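Local coordinates for protein nucleoside-triphosphatase THEP1 (PDB 1YE8) that hydrolyses nucleoside triphosphates, among them ATP, GTP, CTP, TTP and UTP, to the diphosphate and phosphate, without acting as a kinase, at residues K55-F64 against Y73-L83. Numbering follows the deposited sequence.
Sequences KKKIFSSKFF and YGVNVQYFEEL
Phe80 turns its ring edge onto the face of Phe59, with CD1 poised over the centre of that ring and the two planes 50° apart. Phe59 holds CG between its backbone N and carbonyl carbon (chi1 72°), which lays the ring alongside Phe80; CD2 lies 3.7 Å from Phe80 CB. On the other side of the strand, Tyr79 aims an edge at the Phe64 ring in an offset T-shaped pair, centroids 5.8 Å apart. Lys57, bent at its far end, runs its CD against Tyr79 CB and its CE against both Leu83 CD1 and the Glu82 carboxylate; NZ stays 4.3 Å from Glu82 OE2, beyond a salt bridge. Beyond strand 56-61, at the type I turn from Ser61 to Phe64, Lys62 crosses the Tyr73 ring, CG over its face in a CH-pi contact and Lys62 CE 3.5 Å from Tyr73 CZ. Replacing Tyr73 by an alanine would probably leave the Lys62 chain without the surface it lies on and Arg44, which hydrogen-bonds the phenol oxygen, without that partner.

Antiparallel pairing ties the two strands together, through Ser60 with Val75 and the hydrogen-bonded pair Ser61 with Gly74; Ser61 O is gripped from opposite faces of its plane by Gly74 N and Phe64 N. Phe59 and Ser60 both face Phe47 in a classic beta bulge; Phe59 O takes a nearly straight bond from Asn76 N (2.8 Å, 164°). Asn76 then N-caps the helix, its OD1 accepting from Tyr79 N.

In this P-loop NTPase, a variation of the RecA fold, the contact thus joins strand 56-61 of the antiparallel sheet to strand 73-75 and helix 77-97: packing, with the Asn76 N to Phe59 O bond at the N-cap, holds the helix start against the strand; no salt bridge joins the two segments.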
loop_
_atom_site.group_PDB
_atom_site.type_symbol
_atom_site.label_atom_id
_atom_site.label_comp_id
_atom_site.label_asym_id
_atom_site.label_seq_id
_atom_site.Cartn_x
_atom_site.Cartn_y
_atom_site.Cartn_z
ATOM N N LYS A 55 -7.653 9.044 -9.167
ATOM C CA LYS A 55 -8.995 8.676 -8.742
ATOM C C LYS A 55 -9.010 8.573 -7.221
ATOM O O LYS A 55 -8.056 8.066 -6.625
ATOM C CB LYS A 55 -9.457 7.363 -9.388
ATOM C CG LYS A 55 -9.404 7.340 -10.917
ATOM C CD LYS A 55 -10.354 8.312 -11.576
ATOM C CE LYS A 55 -10.186 8.226 -13.095
ATOM N NZ LYS A 55 -10.926 7.078 -13.668
ATOM N N LYS A 56 -10.068 9.084 -6.602
ATOM C CA LYS A 56 -10.175 9.172 -5.142
ATOM C C LYS A 56 -11.542 8.726 -4.633
ATOM O O LYS A 56 -12.570 8.997 -5.269
ATOM C CB LYS A 56 -9.917 10.606 -4.660
ATOM C CG LYS A 56 -8.706 11.275 -5.270
ATOM C CD LYS A 56 -8.601 12.723 -4.857
ATOM C CE LYS A 56 -7.516 13.391 -5.651
ATOM N NZ LYS A 56 -6.186 12.792 -5.394
ATOM N N LYS A 57 -11.564 8.050 -3.487
ATOM C CA LYS A 57 -12.825 7.675 -2.853
ATOM C C LYS A 57 -12.634 7.408 -1.375
ATOM O O LYS A 57 -11.703 6.680 -0.992
ATOM C CB LYS A 57 -13.436 6.434 -3.506
ATOM C CG LYS A 57 -14.866 6.159 -3.030
ATOM C CD LYS A 57 -15.588 5.148 -3.907
ATOM C CE LYS A 57 -15.815 5.664 -5.300
ATOM N NZ LYS A 57 -16.756 6.811 -5.321
ATOM N N ILE A 58 -13.517 7.968 -0.546
ATOM C CA ILE A 58 -13.546 7.617 0.870
ATOM C C ILE A 58 -14.114 6.211 1.000
ATOM O O ILE A 58 -15.248 5.944 0.590
ATOM C CB ILE A 58 -14.395 8.610 1.706
ATOM C CG1 ILE A 58 -13.758 10.004 1.658
ATOM C CG2 ILE A 58 -14.504 8.118 3.159
ATOM C CD1 ILE A 58 -14.593 11.109 2.345
ATOM N N PHE A 59 -13.326 5.300 1.564
ATOM C CA PHE A 59 -13.790 3.931 1.767
ATOM C C PHE A 59 -13.927 3.521 3.231
ATOM O O PHE A 59 -14.430 2.449 3.524
ATOM C CB PHE A 59 -12.881 2.932 1.029
ATOM C CG PHE A 59 -11.502 2.752 1.656
ATOM C CD1 PHE A 59 -10.451 3.593 1.306
ATOM C CD2 PHE A 59 -11.264 1.726 2.556
ATOM C CE1 PHE A 59 -9.167 3.427 1.864
ATOM C CE2 PHE A 59 -9.988 1.561 3.138
ATOM C CZ PHE A 59 -8.938 2.420 2.778
ATOM N N SER A 60 -13.478 4.367 4.152
ATOM C CA SER A 60 -13.611 4.076 5.567
ATOM C C SER A 60 -13.901 5.384 6.266
ATOM O O SER A 60 -13.234 6.378 6.002
ATOM C CB SER A 60 -12.313 3.474 6.097
ATOM O OG SER A 60 -12.373 3.274 7.495
ATOM N N SER A 61 -14.904 5.397 7.142
ATOM C CA SER A 61 -15.311 6.647 7.780
ATOM C C SER A 61 -16.039 6.385 9.085
ATOM O O SER A 61 -16.761 5.394 9.210
ATOM C CB SER A 61 -16.237 7.463 6.855
ATOM O OG SER A 61 -16.685 8.679 7.470
ATOM N N LYS A 62 -15.861 7.301 10.035
ATOM C CA LYS A 62 -16.694 7.342 11.237
ATOM C C LYS A 62 -18.190 7.509 10.915
ATOM O O LYS A 62 -19.022 7.137 11.735
ATOM C CB LYS A 62 -16.206 8.434 12.197
ATOM C CG LYS A 62 -14.798 8.159 12.707
ATOM C CD LYS A 62 -14.366 9.106 13.796
ATOM C CE LYS A 62 -13.020 8.680 14.299
ATOM N NZ LYS A 62 -12.763 9.107 15.685
ATOM N N PHE A 63 -18.527 8.037 9.735
ATOM C CA PHE A 63 -19.937 8.170 9.354
ATOM C C PHE A 63 -20.513 6.918 8.714
ATOM O O PHE A 63 -21.738 6.810 8.561
ATOM C CB PHE A 63 -20.131 9.310 8.352
ATOM C CG PHE A 63 -19.760 10.671 8.863
ATOM C CD1 PHE A 63 -20.434 11.242 9.948
ATOM C CD2 PHE A 63 -18.772 11.414 8.219
ATOM C CE1 PHE A 63 -20.096 12.521 10.404
ATOM C CE2 PHE A 63 -18.425 12.699 8.666
ATOM C CZ PHE A 63 -19.091 13.254 9.759
ATOM N N PHE A 64 -19.665 5.975 8.308
ATOM C CA PHE A 64 -20.159 4.815 7.569
ATOM C C PHE A 64 -20.680 3.727 8.476
ATOM O O PHE A 64 -19.959 3.232 9.357
ATOM C CB PHE A 64 -19.045 4.182 6.726
ATOM C CG PHE A 64 -18.649 4.950 5.492
ATOM C CD1 PHE A 64 -19.280 6.127 5.095
ATOM C CD2 PHE A 64 -17.597 4.460 4.708
ATOM C CE1 PHE A 64 -18.875 6.811 3.953
ATOM C CE2 PHE A 64 -17.199 5.114 3.560
ATOM C CZ PHE A 64 -17.830 6.298 3.167
ATOM N N TYR A 73 -14.317 3.391 12.842
ATOM C CA TYR A 73 -14.362 3.528 11.380
ATOM C C TYR A 73 -15.112 2.373 10.736
ATOM O O TYR A 73 -14.721 1.224 10.894
ATOM C CB TYR A 73 -12.937 3.567 10.815
ATOM C CG TYR A 73 -12.138 4.745 11.302
ATOM C CD1 TYR A 73 -12.235 5.977 10.678
ATOM C CD2 TYR A 73 -11.320 4.634 12.424
ATOM C CE1 TYR A 73 -11.523 7.086 11.145
ATOM C CE2 TYR A 73 -10.601 5.724 12.890
ATOM C CZ TYR A 73 -10.711 6.943 12.249
ATOM O OH TYR A 73 -10.005 8.033 12.708
ATOM N N GLY A 74 -16.171 2.690 9.997
ATOM C CA GLY A 74 -16.890 1.715 9.192
ATOM C C GLY A 74 -16.242 1.618 7.826
ATOM O O GLY A 74 -15.989 2.640 7.190
ATOM N N VAL A 75 -15.937 0.395 7.403
ATOM C CA VAL A 75 -15.268 0.156 6.128
ATOM C C VAL A 75 -16.257 -0.324 5.070
ATOM O O VAL A 75 -16.992 -1.313 5.269
ATOM C CB VAL A 75 -14.138 -0.884 6.263
ATOM C CG1 VAL A 75 -13.465 -1.139 4.911
ATOM C CG2 VAL A 75 -13.103 -0.423 7.288
ATOM N N ASN A 76 -16.276 0.390 3.948
ATOM C CA ASN A 76 -17.072 -0.026 2.805
ATOM C C ASN A 76 -16.164 -0.734 1.806
ATOM O O ASN A 76 -15.377 -0.096 1.062
ATOM C CB ASN A 76 -17.780 1.165 2.176
ATOM C CG ASN A 76 -18.782 0.747 1.125
ATOM O OD1 ASN A 76 -18.488 -0.110 0.288
ATOM N ND2 ASN A 76 -19.981 1.357 1.155
ATOM N N VAL A 77 -16.230 -2.062 1.854
ATOM C CA VAL A 77 -15.357 -2.914 1.061
ATOM C C VAL A 77 -15.550 -2.643 -0.432
ATOM O O VAL A 77 -14.585 -2.637 -1.196
ATOM C CB VAL A 77 -15.592 -4.397 1.405
ATOM C CG1 VAL A 77 -14.938 -5.325 0.370
ATOM C CG2 VAL A 77 -15.106 -4.683 2.813
ATOM N N GLN A 78 -16.800 -2.424 -0.839
ATOM C CA GLN A 78 -17.141 -2.171 -2.233
ATOM C C GLN A 78 -16.526 -0.852 -2.718
ATOM O O GLN A 78 -15.968 -0.792 -3.822
ATOM C CB GLN A 78 -18.667 -2.195 -2.418
ATOM C CG GLN A 78 -19.287 -3.611 -2.302
ATOM C CD GLN A 78 -19.174 -4.238 -0.894
ATOM O OE1 GLN A 78 -18.806 -5.415 -0.770
ATOM N NE2 GLN A 78 -19.476 -3.455 0.159
ATOM N N TYR A 79 -16.574 0.193 -1.887
ATOM C CA TYR A 79 -15.961 1.458 -2.264
ATOM C C TYR A 79 -14.454 1.315 -2.426
ATOM O O TYR A 79 -13.873 1.880 -3.341
ATOM C CB TYR A 79 -16.229 2.541 -1.216
ATOM C CG TYR A 79 -17.662 3.049 -1.148
ATOM C CD1 TYR A 79 -18.648 2.601 -2.028
ATOM C CD2 TYR A 79 -18.001 4.018 -0.213
ATOM C CE1 TYR A 79 -19.960 3.102 -1.959
ATOM C CE2 TYR A 79 -19.294 4.529 -0.138
ATOM C CZ TYR A 79 -20.262 4.063 -1.005
ATOM O OH TYR A 79 -21.548 4.589 -0.895
ATOM N N PHE A 80 -13.836 0.560 -1.520
ATOM C CA PHE A 80 -12.406 0.320 -1.606
ATOM C C PHE A 80 -12.071 -0.427 -2.897
ATOM O O PHE A 80 -11.185 -0.023 -3.661
ATOM C CB PHE A 80 -11.925 -0.462 -0.378
ATOM C CG PHE A 80 -10.496 -0.909 -0.473
ATOM C CD1 PHE A 80 -9.478 0.018 -0.353
ATOM C CD2 PHE A 80 -10.173 -2.244 -0.672
ATOM C CE1 PHE A 80 -8.129 -0.366 -0.457
ATOM C CE2 PHE A 80 -8.837 -2.657 -0.763
ATOM C CZ PHE A 80 -7.815 -1.706 -0.650
ATOM N N GLU A 81 -12.791 -1.518 -3.145
ATOM C CA GLU A 81 -12.524 -2.384 -4.293
ATOM C C GLU A 81 -12.725 -1.674 -5.613
ATOM O O GLU A 81 -12.004 -1.940 -6.567
ATOM C CB GLU A 81 -13.417 -3.628 -4.244
ATOM C CG GLU A 81 -12.992 -4.629 -3.187
ATOM C CD GLU A 81 -13.908 -5.843 -3.061
ATOM O OE1 GLU A 81 -15.032 -5.846 -3.614
ATOM O OE2 GLU A 81 -13.509 -6.791 -2.369
ATOM N N GLU A 82 -13.694 -0.759 -5.656
ATOM C CA GLU A 82 -14.015 -0.031 -6.879
ATOM C C GLU A 82 -12.769 0.605 -7.487
ATOM O O GLU A 82 -12.615 0.632 -8.712
ATOM C CB GLU A 82 -15.060 1.048 -6.579
ATOM C CG GLU A 82 -15.654 1.703 -7.812
ATOM C CD GLU A 82 -16.707 2.737 -7.471
ATOM O OE1 GLU A 82 -17.392 2.574 -6.438
ATOM O OE2 GLU A 82 -16.843 3.714 -8.248
ATOM N N LEU A 83 -11.884 1.125 -6.633
ATOM C CA LEU A 83 -10.659 1.773 -7.085
ATOM C C LEU A 83 -9.446 0.857 -6.962
ATOM O O LEU A 83 -8.611 0.834 -7.856
ATOM C CB LEU A 83 -10.414 3.086 -6.314
ATOM C CG LEU A 83 -11.113 4.322 -6.878
ATOM C CD1 LEU A 83 -12.635 4.191 -6.841
ATOM C CD2 LEU A 83 -10.640 5.550 -6.124
#